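PDB 6A02: YfdX protein from Salmonella enterica I, which is of unknown biochemical function but has been linked to bacterial antibiotic stress and virulence. Local coordinates for residues V10-D15 with G111-T116; D76-I81 with G168-S173; F33-G38 with G153-A158; M25-M30 with E44-Q49; R140-T145 with G159-S164. All coordinates share one frame; numbering follows the deposited sequence. Where two conformers were deposited one is given.

Interaction 1: V10-D15 with G111-T116; sequences VTLNND and GDKKGT
The side-chain amide of N14 and the peptide carbonyl of L12 are both met by the ammonium of K113 from above their planes. K113 NZ lies 2.8 Å from N14 OD1 and is displaced 38° out of that amide plane. It lies 2.9 Å from L12 O and is steeper there, 51° out of the peptide plane. The nitrogen thus stands over both C=O groups and donates a hydrogen bond to each. K113 NZ also donates to N37 OD1 of the second subunit, so a lysine that joins two parts of one chain also ties that chain to its neighbour. K113 arrives with its chain extended beyond CG, and its CD passes 3.3 Å from L12 O. The leucine itself adds loose apolar contact, its CD2 standing 4.4 Å from K113 CD.

Both acceptors belong to a type I turn from T11 to N14, closed by a bond of 2.9 Å from N14 N to T11 O. The turn is fastened further by D15 N, which donates to T11 OG1. The lysine follows a capped helix start: D112 is the N-cap of helix 113-122, with D112 OD1 accepting from G115 N at 2.9 Å, and G111 closes the preceding helix in a Schellman motif.

The contact joins the loop that leads into helix 19-36 to the first turn of helix 113-122, just after the link from helix 94-109. Beneath it lies the sheet: L12 N is bound by E129 of strand 125-135, and the L12 side chain rests on I85 of strand 77-89.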
# COMPACT_ATOMS: atom_id res chain seq x y z
N VAL A 10 -18.42 -11.84 8.50
CA VAL A 10 -17.66 -12.41 9.61
C VAL A 10 -16.27 -12.82 9.14
O VAL A 10 -16.04 -13.13 7.97
CB VAL A 10 -18.36 -13.62 10.27
CG1 VAL A 10 -19.71 -13.20 10.85
CG2 VAL A 10 -18.54 -14.75 9.28
N THR A 11 -15.34 -12.84 10.09
CA THR A 11 -13.99 -13.33 9.84
C THR A 11 -13.97 -14.86 9.75
O THR A 11 -14.99 -15.53 9.94
CB THR A 11 -13.05 -12.89 10.96
OG1 THR A 11 -13.41 -13.58 12.17
CG2 THR A 11 -13.14 -11.38 11.19
N LEU A 12 -12.79 -15.41 9.48
CA LEU A 12 -12.66 -16.87 9.43
C LEU A 12 -13.03 -17.51 10.75
O LEU A 12 -13.53 -18.65 10.77
CB LEU A 12 -11.24 -17.27 9.02
CG LEU A 12 -10.80 -16.87 7.61
CD1 LEU A 12 -9.33 -17.21 7.38
CD2 LEU A 12 -11.69 -17.54 6.56
N ASN A 13 -12.80 -16.81 11.87
CA ASN A 13 -13.16 -17.29 13.20
C ASN A 13 -14.56 -16.89 13.61
O ASN A 13 -14.90 -17.02 14.80
CB ASN A 13 -12.16 -16.77 14.24
CG ASN A 13 -10.95 -17.66 14.38
OD1 ASN A 13 -9.92 -17.40 13.76
ND2 ASN A 13 -11.07 -18.70 15.19
N ASN A 14 -15.38 -16.39 12.68
CA ASN A 14 -16.79 -16.07 12.90
C ASN A 14 -17.01 -14.82 13.75
O ASN A 14 -18.07 -14.67 14.36
CB ASN A 14 -17.60 -17.26 13.44
CG ASN A 14 -17.52 -18.48 12.54
OD1 ASN A 14 -17.59 -18.37 11.32
ND2 ASN A 14 -17.36 -19.65 13.15
N ASP A 15 -16.03 -13.92 13.82
CA ASP A 15 -16.22 -12.65 14.50
C ASP A 15 -16.79 -11.63 13.53
O ASP A 15 -16.42 -11.59 12.35
CB ASP A 15 -14.89 -12.16 15.07
CG ASP A 15 -14.29 -13.16 16.05
OD1 ASP A 15 -15.02 -13.61 16.95
OD2 ASP A 15 -13.10 -13.50 15.90
N GLY A 111 -18.05 -25.99 2.97
CA GLY A 111 -18.12 -25.02 4.05
C GLY A 111 -17.20 -25.32 5.20
O GLY A 111 -17.37 -24.75 6.29
N ASP A 112 -16.20 -26.17 4.99
CA ASP A 112 -15.33 -26.68 6.05
C ASP A 112 -14.07 -25.82 6.05
O ASP A 112 -13.09 -26.13 5.37
CB ASP A 112 -14.99 -28.14 5.73
CG ASP A 112 -14.14 -28.79 6.79
OD1 ASP A 112 -13.74 -28.13 7.78
OD2 ASP A 112 -13.84 -30.00 6.63
N LYS A 113 -14.08 -24.76 6.86
CA LYS A 113 -12.96 -23.83 6.86
C LYS A 113 -11.67 -24.51 7.31
O LYS A 113 -10.63 -24.38 6.67
CB LYS A 113 -13.24 -22.63 7.76
CG LYS A 113 -14.45 -21.80 7.38
CD LYS A 113 -14.48 -20.52 8.21
CE LYS A 113 -15.90 -20.03 8.45
NZ LYS A 113 -15.93 -18.68 9.10
N LYS A 114 -11.74 -25.24 8.42
CA LYS A 114 -10.55 -25.93 8.92
C LYS A 114 -10.03 -26.94 7.91
O LYS A 114 -8.82 -27.03 7.67
CB LYS A 114 -10.86 -26.60 10.27
CG LYS A 114 -9.77 -27.53 10.78
CD LYS A 114 -8.65 -26.77 11.46
CE LYS A 114 -7.61 -27.73 12.02
NZ LYS A 114 -8.14 -28.54 13.16
N GLY A 115 -10.93 -27.72 7.30
CA GLY A 115 -10.50 -28.65 6.28
C GLY A 115 -9.91 -27.97 5.07
O GLY A 115 -9.01 -28.52 4.42
N THR A 116 -10.39 -26.76 4.74
CA THR A 116 -9.81 -25.99 3.64
C THR A 116 -8.38 -25.60 3.96
O THR A 116 -7.47 -25.81 3.14
CB THR A 116 -10.67 -24.75 3.37
OG1 THR A 116 -11.99 -25.17 2.98
CG2 THR A 116 -10.06 -23.90 2.27

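Interaction 2: D76-I81 with G168-S173; sequences DHYIRI and GIVVDS
Y78 and V170 mark the nearest backbone approach, their CA atoms 9.2 Å apart, too wide for direct strand pairing, and side chains must close the gap. The tyrosine ring reaches across with CE1 of Y78 3.8 Å from V170 CG2, an oblique approach. The two side chains cross at about a right angle. With V170 CG1 beside the backbone N (chi1 -56°), both methyl groups can meet the tyrosine: CG2 touches the ring carbon, while CG1 lies 4.0 Å from Y78 OH.

The phenol end is tied in through solvent. One water, lying in the plane of the ring at its edge, is 2.7 Å from Y78 OH and donates a hydrogen bond of 2.7 Å to G168 O. It thereby couples the tyrosine to the backbone where helix 155-167 gives way to the final strand.

Strand 125-135 pairs antiparallel with both partners and so separates strands 77-89 and 170-175, the outer two of this chain's sheet. Helix 19-36 flanks the region, M25 touching both I81 and I169, and the third subunit brings I128 against Y78 and S173 against V170.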
# COMPACT_ATOMS: atom_id res chain seq x y z
N ASP A 76 -10.46 3.54 24.27
CA ASP A 76 -10.91 3.24 22.93
C ASP A 76 -10.65 1.77 22.60
O ASP A 76 -9.96 1.05 23.34
CB ASP A 76 -10.17 4.14 21.93
CG ASP A 76 -10.92 4.33 20.62
OD1 ASP A 76 -11.99 3.71 20.43
OD2 ASP A 76 -10.42 5.11 19.79
N HIS A 77 -11.20 1.33 21.48
CA HIS A 77 -11.02 -0.04 21.01
C HIS A 77 -10.96 -0.03 19.50
O HIS A 77 -11.61 0.79 18.84
CB HIS A 77 -12.19 -0.92 21.46
CG HIS A 77 -12.33 -1.02 22.94
ND1 HIS A 77 -11.68 -1.98 23.69
CD2 HIS A 77 -13.02 -0.26 23.83
CE1 HIS A 77 -11.97 -1.82 24.97
NE2 HIS A 77 -12.79 -0.78 25.08
N TYR A 78 -10.20 -0.97 18.95
CA TYR A 78 -10.23 -1.22 17.52
C TYR A 78 -11.42 -2.09 17.16
O TYR A 78 -11.74 -3.06 17.87
CB TYR A 78 -8.96 -1.97 17.11
CG TYR A 78 -7.77 -1.08 16.90
CD1 TYR A 78 -7.68 -0.29 15.76
CD2 TYR A 78 -6.72 -1.06 17.81
CE1 TYR A 78 -6.58 0.53 15.54
CE2 TYR A 78 -5.60 -0.25 17.60
CZ TYR A 78 -5.55 0.55 16.47
OH TYR A 78 -4.45 1.36 16.25
N ILE A 79 -12.08 -1.76 16.05
CA ILE A 79 -13.14 -2.59 15.47
C ILE A 79 -12.73 -3.07 14.09
O ILE A 79 -12.00 -2.40 13.35
CB ILE A 79 -14.51 -1.89 15.42
CG1 ILE A 79 -14.45 -0.61 14.57
CG2 ILE A 79 -15.06 -1.62 16.84
CD1 ILE A 79 -15.84 -0.15 14.08
N ARG A 80 -13.24 -4.25 13.73
CA ARG A 80 -13.00 -4.87 12.43
C ARG A 80 -13.90 -4.25 11.37
O ARG A 80 -15.12 -4.16 11.55
CB ARG A 80 -13.31 -6.36 12.50
CG ARG A 80 -12.35 -7.16 13.37
CD ARG A 80 -12.77 -8.63 13.48
NE ARG A 80 -14.02 -8.73 14.23
CZ ARG A 80 -14.10 -8.87 15.55
NH1 ARG A 80 -13.00 -8.97 16.29
NH2 ARG A 80 -15.29 -8.91 16.13
N ILE A 81 -13.31 -3.83 10.25
CA ILE A 81 -14.08 -3.28 9.13
C ILE A 81 -13.92 -4.05 7.83
O ILE A 81 -14.71 -3.82 6.91
CB ILE A 81 -13.82 -1.77 8.91
CG1 ILE A 81 -12.43 -1.53 8.31
CG2 ILE A 81 -14.00 -1.01 10.20
CD1 ILE A 81 -12.21 -0.09 7.86
N GLY A 168 -5.34 6.13 10.35
CA GLY A 168 -5.54 5.28 11.51
C GLY A 168 -5.99 3.88 11.20
O GLY A 168 -6.06 3.05 12.12
N ILE A 169 -6.32 3.59 9.94
CA ILE A 169 -6.61 2.21 9.55
C ILE A 169 -5.34 1.38 9.70
O ILE A 169 -4.28 1.74 9.17
CB ILE A 169 -7.09 2.16 8.09
CG1 ILE A 169 -8.40 2.93 7.92
CG2 ILE A 169 -7.22 0.73 7.64
CD1 ILE A 169 -8.77 3.15 6.47
N VAL A 170 -5.45 0.25 10.38
CA VAL A 170 -4.34 -0.69 10.49
C VAL A 170 -4.79 -2.04 9.97
O VAL A 170 -5.99 -2.32 9.87
CB VAL A 170 -3.79 -0.82 11.93
CG1 VAL A 170 -3.37 0.54 12.48
CG2 VAL A 170 -4.81 -1.48 12.84
N VAL A 171 -3.83 -2.87 9.61
CA VAL A 171 -4.12 -4.21 9.09
C VAL A 171 -3.40 -5.21 9.97
O VAL A 171 -2.16 -5.25 9.99
CB VAL A 171 -3.71 -4.36 7.62
CG1 VAL A 171 -3.97 -5.79 7.14
CG2 VAL A 171 -4.45 -3.36 6.74
N ASP A 172 -4.16 -6.00 10.71
CA ASP A 172 -3.63 -7.11 11.50
C ASP A 172 -3.65 -8.34 10.60
O ASP A 172 -4.72 -8.87 10.27
CB ASP A 172 -4.52 -7.34 12.72
CG ASP A 172 -3.92 -8.33 13.71
OD1 ASP A 172 -3.22 -9.27 13.29
OD2 ASP A 172 -4.16 -8.17 14.92
N SER A 173 -2.47 -8.80 10.22
CA SER A 173 -2.33 -10.00 9.40
C SER A 173 -1.95 -11.15 10.32
O SER A 173 -0.91 -11.10 10.98
CB SER A 173 -1.27 -9.79 8.33
OG SER A 173 -1.63 -8.73 7.45
O HOH W 1 -4.75 3.27 14.42

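Interaction 3: F33-G38 with G153-A158; sequences FELFNG and GKYYQA
Aliphatic packing centres on L35, whose two methyl groups divide the work against Y155 and A158. L35 CD1 lies 3.5 Å from the backbone oxygen Y155 O and reaches on to A158 CB at 4.4 Å. L35 CD2 instead meets the tyrosine side chain, 4.0 Å from Y155 CD1, in an oblique approach to the ring. With L35 CG set beside its own backbone N (chi1 -64°), the fork points at the first turn of the opposite helix, CD1 to its backbone and CD2 to the Y155 side chain, and the CA atoms of L35 and Y155 come within 6.6 Å.

Aromatic contact is lighter. F36 presents its ring edge, with F36 CZ 4.1 Å from Y156 CE1, while the tyrosine ring is met obliquely; the two side chains cross at a slant and do not stack. The hydroxyl of Y156 is engaged by E89 of the second subunit, so this ring joins the intrachain contact to an interface. Within 153-158, G153 C lies 3.8 Å above one face of the Y155 ring, offset toward its rim.

The polar bond nearest the contact lies within 33-38: N37 ND2 donates to E34 OE1 at 3.1 Å, with a nearly straight N-H...O angle of 164°; the oxygen is used on its syn side and lies close to the plane of the N37 amide.

Both segments are helix ends. G38 is the C-prime residue of the Schellman motif that closes helix 19-36, and K154 is the N-cap of helix 155-167. The C-terminal end of helix 19-36 thus packs on the first turn of helix 155-167 at one end of the helical bundle that these form with helices 40-54 and 136-151.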
# COMPACT_ATOMS: atom_id res chain seq x y z
N PHE A 33 -11.84 14.30 -0.60
CA PHE A 33 -11.62 14.66 -2.00
C PHE A 33 -12.51 15.82 -2.40
O PHE A 33 -12.06 16.74 -3.11
CB PHE A 33 -11.89 13.46 -2.91
CG PHE A 33 -11.79 13.81 -4.37
CD1 PHE A 33 -10.56 13.96 -4.99
CD2 PHE A 33 -12.94 14.06 -5.11
CE1 PHE A 33 -10.47 14.31 -6.34
CE2 PHE A 33 -12.85 14.41 -6.46
CZ PHE A 33 -11.62 14.54 -7.07
N GLU A 34 -13.77 15.80 -1.98
CA GLU A 34 -14.70 16.85 -2.40
C GLU A 34 -14.32 18.22 -1.87
O GLU A 34 -14.67 19.24 -2.48
CB GLU A 34 -16.14 16.46 -2.07
CG GLU A 34 -16.64 15.22 -2.81
CD GLU A 34 -16.70 15.38 -4.32
OE1 GLU A 34 -16.45 16.49 -4.84
OE2 GLU A 34 -17.01 14.38 -5.00
N LEU A 35 -13.60 18.29 -0.74
CA LEU A 35 -13.09 19.58 -0.28
C LEU A 35 -12.18 20.21 -1.32
O LEU A 35 -12.33 21.39 -1.68
CB LEU A 35 -12.33 19.42 1.04
CG LEU A 35 -13.15 18.95 2.24
CD1 LEU A 35 -12.23 18.64 3.42
CD2 LEU A 35 -14.20 20.00 2.62
N PHE A 36 -11.21 19.44 -1.83
CA PHE A 36 -10.30 19.93 -2.85
C PHE A 36 -10.99 20.11 -4.20
O PHE A 36 -10.51 20.88 -5.03
CB PHE A 36 -9.11 18.98 -2.98
CG PHE A 36 -8.24 18.94 -1.76
CD1 PHE A 36 -7.18 19.82 -1.63
CD2 PHE A 36 -8.49 18.03 -0.73
CE1 PHE A 36 -6.38 19.80 -0.50
CE2 PHE A 36 -7.68 18.00 0.40
CZ PHE A 36 -6.62 18.89 0.52
N ASN A 37 -12.08 19.40 -4.43
CA ASN A 37 -12.83 19.44 -5.67
C ASN A 37 -13.81 20.61 -5.72
O ASN A 37 -14.64 20.67 -6.64
CB ASN A 37 -13.57 18.11 -5.86
CG ASN A 37 -13.94 17.83 -7.30
OD1 ASN A 37 -13.28 18.28 -8.23
ND2 ASN A 37 -15.02 17.06 -7.49
N GLY A 38 -13.74 21.52 -4.75
CA GLY A 38 -14.63 22.67 -4.74
C GLY A 38 -16.08 22.34 -4.47
O GLY A 38 -16.96 23.11 -4.87
N GLY A 153 -15.96 26.89 8.23
CA GLY A 153 -15.25 27.30 7.04
C GLY A 153 -13.79 26.90 7.00
O GLY A 153 -13.07 27.35 6.10
N LYS A 154 -13.33 26.07 7.94
CA LYS A 154 -11.91 25.66 8.01
C LYS A 154 -11.72 24.33 7.28
O LYS A 154 -11.45 23.28 7.87
CB LYS A 154 -11.46 25.59 9.47
CG LYS A 154 -11.45 26.94 10.18
CD LYS A 154 -11.00 26.80 11.63
CE LYS A 154 -11.04 28.15 12.34
NZ LYS A 154 -11.40 27.98 13.77
N TYR A 155 -11.84 24.41 5.95
CA TYR A 155 -11.94 23.22 5.13
C TYR A 155 -10.63 22.45 5.07
O TYR A 155 -10.62 21.23 5.19
CB TYR A 155 -12.43 23.57 3.73
CG TYR A 155 -13.78 24.25 3.75
CD1 TYR A 155 -14.91 23.57 4.17
CD2 TYR A 155 -13.92 25.58 3.36
CE1 TYR A 155 -16.16 24.19 4.18
CE2 TYR A 155 -15.15 26.20 3.38
CZ TYR A 155 -16.26 25.50 3.80
OH TYR A 155 -17.50 26.11 3.82
N TYR A 156 -9.51 23.15 4.87
CA TYR A 156 -8.22 22.46 4.84
C TYR A 156 -7.97 21.71 6.15
O TYR A 156 -7.51 20.56 6.14
CB TYR A 156 -7.08 23.46 4.60
CG TYR A 156 -5.79 22.75 4.28
CD1 TYR A 156 -5.55 22.27 3.00
CD2 TYR A 156 -4.82 22.56 5.25
CE1 TYR A 156 -4.37 21.60 2.69
CE2 TYR A 156 -3.63 21.89 4.95
CZ TYR A 156 -3.42 21.42 3.67
OH TYR A 156 -2.25 20.77 3.35
N GLN A 157 -8.29 22.35 7.27
CA GLN A 157 -8.09 21.71 8.57
C GLN A 157 -9.00 20.50 8.72
O GLN A 157 -8.60 19.48 9.30
CB GLN A 157 -8.34 22.72 9.69
CG GLN A 157 -7.39 23.92 9.68
CD GLN A 157 -7.91 25.12 8.91
OE1 GLN A 157 -8.50 24.99 7.84
NE2 GLN A 157 -7.68 26.31 9.46
N ALA A 158 -10.24 20.59 8.22
CA ALA A 158 -11.10 19.41 8.20
C ALA A 158 -10.48 18.28 7.38
O ALA A 158 -10.52 17.12 7.79
CB ALA A 158 -12.48 19.78 7.63

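Interaction 4: M25-M30 with E44-Q49; sequences MRDIGM and EQLAAQ
D27 and L46 both turn CG to the side of the backbone N (chi1 near -70°), and this directs the carboxylate and the branched tip into the groove between their helices. Q49 starts in the same way and then runs on extended, which carries its amide across to the carboxylate.

The backbones are closest at D27 and L46, whose CA atoms are 5.4 Å apart, and the fit there is reciprocal. D27 CB rests 3.6 Å from L46 O, and L46 CB rests 3.8 Å from D27 O, each residue filling the space beside the other's carbonyl. L46 then extends along the interface until its CD1 lies 3.8 Å from M30 CB, an apolar contact in which the two side chains meet at a slant.

At the more open side the chemistry turns polar. D27 OD2 packs on Q49 CB at 3.6 Å, with the two side chains at about a right angle and the carboxylate and amide planes 56° apart. A water donates to D27 OD1 at 3.3 Å and to Q49 OE1 at 3.2 Å, bridging two acceptors; Q49 was modelled in two conformers, so this long bridge is doubtful. The firmer partner of D27 OD1 is Q23, one turn earlier on the same helix, which orients the carboxylate from within.

Helices 19-36 and 40-54 thus form an antiparallel hairpin, their local axes 8.1 Å apart and crossing at -161°. I28 and A47 face away from this seam toward helix 136-151, which places the hairpin in a bundle of four helices.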
# COMPACT_ATOMS: atom_id res chain seq x y z
N MET A 25 -15.68 4.76 6.40
CA MET A 25 -14.33 5.10 5.96
C MET A 25 -14.31 5.47 4.48
O MET A 25 -13.57 6.37 4.08
CB MET A 25 -13.38 3.93 6.24
CG MET A 25 -13.21 3.60 7.72
SD MET A 25 -12.91 5.04 8.76
CE MET A 25 -11.36 5.63 8.07
N ARG A 26 -15.11 4.78 3.67
CA ARG A 26 -15.25 5.15 2.27
C ARG A 26 -15.80 6.57 2.14
O ARG A 26 -15.28 7.39 1.37
CB ARG A 26 -16.14 4.11 1.59
CG ARG A 26 -16.75 4.50 0.27
CD ARG A 26 -15.73 4.79 -0.79
NE ARG A 26 -16.38 4.86 -2.10
CZ ARG A 26 -15.80 5.32 -3.20
NH1 ARG A 26 -14.56 5.77 -3.15
NH2 ARG A 26 -16.47 5.33 -4.35
N ASP A 27 -16.82 6.89 2.94
CA ASP A 27 -17.39 8.24 2.91
C ASP A 27 -16.39 9.30 3.34
O ASP A 27 -16.38 10.41 2.80
CB ASP A 27 -18.63 8.30 3.80
CG ASP A 27 -19.81 7.51 3.25
OD1 ASP A 27 -19.75 7.06 2.09
OD2 ASP A 27 -20.80 7.37 4.01
N ILE A 28 -15.54 8.98 4.33
CA ILE A 28 -14.52 9.90 4.81
C ILE A 28 -13.54 10.26 3.70
O ILE A 28 -13.18 11.43 3.51
CB ILE A 28 -13.81 9.30 6.04
CG1 ILE A 28 -14.71 9.39 7.28
CG2 ILE A 28 -12.47 9.96 6.31
CD1 ILE A 28 -14.20 8.56 8.43
N GLY A 29 -13.09 9.26 2.94
CA GLY A 29 -12.20 9.54 1.82
C GLY A 29 -12.85 10.38 0.74
O GLY A 29 -12.22 11.31 0.21
N MET A 30 -14.09 10.07 0.39
CA MET A 30 -14.79 10.85 -0.63
C MET A 30 -15.02 12.28 -0.14
O MET A 30 -14.88 13.24 -0.91
CB MET A 30 -16.12 10.19 -0.99
CG MET A 30 -15.98 8.83 -1.68
SD MET A 30 -17.54 8.19 -2.31
CE MET A 30 -18.12 9.71 -3.06
N GLU A 44 -19.54 17.94 3.25
CA GLU A 44 -20.27 17.90 4.51
C GLU A 44 -21.32 16.80 4.51
O GLU A 44 -21.49 16.12 5.53
CB GLU A 44 -20.92 19.26 4.78
CG GLU A 44 -19.90 20.35 5.03
CD GLU A 44 -20.52 21.70 5.29
OE1 GLU A 44 -21.76 21.78 5.29
OE2 GLU A 44 -19.75 22.68 5.48
N GLN A 45 -22.01 16.60 3.38
CA GLN A 45 -23.00 15.53 3.30
C GLN A 45 -22.36 14.17 3.51
O GLN A 45 -22.90 13.32 4.23
CB GLN A 45 -23.70 15.56 1.93
CG GLN A 45 -24.64 16.74 1.72
CD GLN A 45 -25.30 16.72 0.34
OE1 GLN A 45 -24.71 16.29 -0.65
NE2 GLN A 45 -26.55 17.16 0.28
N LEU A 46 -21.18 13.95 2.91
CA LEU A 46 -20.51 12.66 3.03
C LEU A 46 -19.99 12.44 4.44
O LEU A 46 -20.10 11.34 4.99
CB LEU A 46 -19.38 12.59 2.01
CG LEU A 46 -19.84 12.47 0.56
CD1 LEU A 46 -18.75 12.92 -0.39
CD2 LEU A 46 -20.26 11.05 0.25
N ALA A 47 -19.43 13.48 5.06
CA ALA A 47 -18.96 13.36 6.44
C ALA A 47 -20.13 13.15 7.39
O ALA A 47 -20.01 12.40 8.37
CB ALA A 47 -18.13 14.58 6.83
N ALA A 48 -21.27 13.80 7.12
CA ALA A 48 -22.45 13.59 7.95
C ALA A 48 -22.94 12.15 7.84
O ALA A 48 -23.36 11.56 8.84
CB ALA A 48 -23.56 14.57 7.56
N GLN A 49 -22.89 11.57 6.65
CA GLN A 49 -23.26 10.16 6.53
C GLN A 49 -22.30 9.28 7.32
O GLN A 49 -22.73 8.34 8.01
CB GLN A 49 -23.31 9.71 5.07
CG GLN A 49 -24.36 10.40 4.19
CD GLN A 49 -24.20 10.07 2.71
OE1 GLN A 49 -23.23 9.42 2.31
NE2 GLN A 49 -25.15 10.51 1.90
O HOH W 2 -22.09 7.70 -0.08

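Interaction 5: R140-T145 with G159-S164; sequences RKDVTT and GLLLKS
T145 and L161 make the tightest apolar touch of this helix pair, T145 CG2 standing 3.5 Å from L161 CD1, closer than methyl groups usually come. The threonine rotamer explains it. With chi1 at -53°, OG1 of T145 lies beside the backbone N and reaches back one turn to donate to K141 O at 2.8 Å, while CG2, anti to that N, is turned toward the leucine. The OG1 bond holds the threonine in this rotation; K141 O also accepts from T145 N, the two donors coming from opposite faces of its plane. L161 is turned some way from the usual staggered value, at chi1 -88°, and its second methyl, CD2, lies 3.7 Å from D142 OD1.

Helices 136-151 and 155-167 form an antiparallel helical hairpin here, with axes 8.7 Å apart and a local crossing angle of -161°. Its inner side, lined by V143 and L162, packs on I28 of helix 19-36.

D142 and S164 face each other farther along the groove, with S164 OG 4.2 Å from D142 OD2. A water fills the interval, 2.7 Å from S164 OG and donating to D142 OD2; the latter separation is so short that its exact value is doubtful. On the outer side the third subunit covers the pair: Y91 packs on T145, A88 on S164, and D90 forms a salt bridge with K141.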
# COMPACT_ATOMS: atom_id res chain seq x y z
N ARG A 140 -14.55 8.39 15.35
CA ARG A 140 -15.74 9.20 15.59
C ARG A 140 -15.37 10.65 15.84
O ARG A 140 -15.97 11.57 15.27
CB ARG A 140 -16.53 8.66 16.78
CG ARG A 140 -17.35 7.44 16.48
CD ARG A 140 -17.85 6.83 17.77
NE ARG A 140 -18.82 5.76 17.53
CZ ARG A 140 -19.26 4.94 18.48
NH1 ARG A 140 -18.80 5.07 19.72
NH2 ARG A 140 -20.15 3.99 18.18
N LYS A 141 -14.36 10.87 16.69
CA LYS A 141 -13.95 12.23 17.02
C LYS A 141 -13.41 12.97 15.80
O LYS A 141 -13.71 14.15 15.60
CB LYS A 141 -12.92 12.23 18.15
CG LYS A 141 -12.51 13.63 18.61
CD LYS A 141 -11.61 13.56 19.84
CE LYS A 141 -11.11 14.94 20.25
NZ LYS A 141 -10.04 14.84 21.29
N ASP A 142 -12.61 12.29 14.97
CA ASP A 142 -12.14 12.91 13.73
C ASP A 142 -13.31 13.39 12.87
O ASP A 142 -13.28 14.50 12.33
CB ASP A 142 -11.30 11.92 12.92
CG ASP A 142 -9.95 11.59 13.54
OD1 ASP A 142 -9.48 12.33 14.44
OD2 ASP A 142 -9.35 10.58 13.09
N VAL A 143 -14.34 12.55 12.72
CA VAL A 143 -15.45 12.91 11.83
C VAL A 143 -16.24 14.07 12.40
O VAL A 143 -16.53 15.05 11.70
CB VAL A 143 -16.34 11.69 11.56
CG1 VAL A 143 -17.56 12.10 10.73
CG2 VAL A 143 -15.55 10.64 10.84
N THR A 144 -16.61 13.98 13.68
CA THR A 144 -17.42 15.04 14.28
C THR A 144 -16.65 16.36 14.29
O THR A 144 -17.22 17.42 13.99
CB THR A 144 -17.84 14.65 15.69
OG1 THR A 144 -18.68 13.49 15.61
CG2 THR A 144 -18.61 15.78 16.34
N THR A 145 -15.36 16.30 14.62
CA THR A 145 -14.56 17.52 14.63
C THR A 145 -14.37 18.07 13.22
O THR A 145 -14.43 19.29 13.02
CB THR A 145 -13.22 17.28 15.33
OG1 THR A 145 -13.45 16.72 16.63
CG2 THR A 145 -12.48 18.60 15.50
N GLY A 159 -9.90 18.62 6.22
CA GLY A 159 -9.26 17.61 5.40
C GLY A 159 -8.14 16.90 6.11
O GLY A 159 -7.96 15.68 5.96
N LEU A 160 -7.37 17.63 6.92
CA LEU A 160 -6.31 17.01 7.71
C LEU A 160 -6.86 15.97 8.67
O LEU A 160 -6.27 14.90 8.85
CB LEU A 160 -5.55 18.08 8.48
CG LEU A 160 -4.72 19.09 7.71
CD1 LEU A 160 -4.17 20.12 8.70
CD2 LEU A 160 -3.58 18.42 6.95
N LEU A 161 -8.00 16.27 9.31
CA LEU A 161 -8.59 15.30 10.24
C LEU A 161 -9.16 14.10 9.52
O LEU A 161 -9.08 12.97 10.01
CB LEU A 161 -9.68 15.97 11.06
CG LEU A 161 -9.25 16.66 12.34
CD1 LEU A 161 -10.48 17.21 13.00
CD2 LEU A 161 -8.55 15.68 13.25
N LEU A 162 -9.78 14.31 8.35
CA LEU A 162 -10.25 13.18 7.56
C LEU A 162 -9.09 12.29 7.13
O LEU A 162 -9.20 11.05 7.17
CB LEU A 162 -11.04 13.68 6.35
CG LEU A 162 -12.31 14.47 6.70
CD1 LEU A 162 -12.91 15.00 5.41
CD2 LEU A 162 -13.32 13.60 7.43
N LYS A 163 -7.96 12.89 6.74
CA LYS A 163 -6.79 12.10 6.37
C LYS A 163 -6.25 11.34 7.57
O LYS A 163 -5.89 10.16 7.46
CB LYS A 163 -5.71 13.01 5.78
CG LYS A 163 -4.47 12.26 5.26
CD LYS A 163 -4.88 11.24 4.19
CE LYS A 163 -3.68 10.55 3.54
NZ LYS A 163 -4.11 9.69 2.40
N SER A 164 -6.21 11.99 8.74
CA SER A 164 -5.78 11.32 9.96
C SER A 164 -6.65 10.11 10.27
O SER A 164 -6.14 9.05 10.65
CB SER A 164 -5.81 12.29 11.13
OG SER A 164 -5.37 11.64 12.30
O HOH W 3 -7.02 10.09 13.80

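Interactions 4 and 5 are matching antiparallel hairpins that pack against each other, for example through A47 O on V143; each puts an aspartate opposite a leucine and a water at its polar margin. Interaction 3 borrows a helix from each, 19-36 and 155-167, and closes the bundle end with wholly buried, mainly apolar contacts. Interaction 2, also buried, lies nearest the chain centre, where it touches interaction 4. Interaction 1 is partly buried and rests on hydrogen bonds from a lysine ammonium to neutral oxygens; it meets interaction 2 where T11 and D15 pack on R80, and lies about 28 Å, between nearest atoms, from interaction 3.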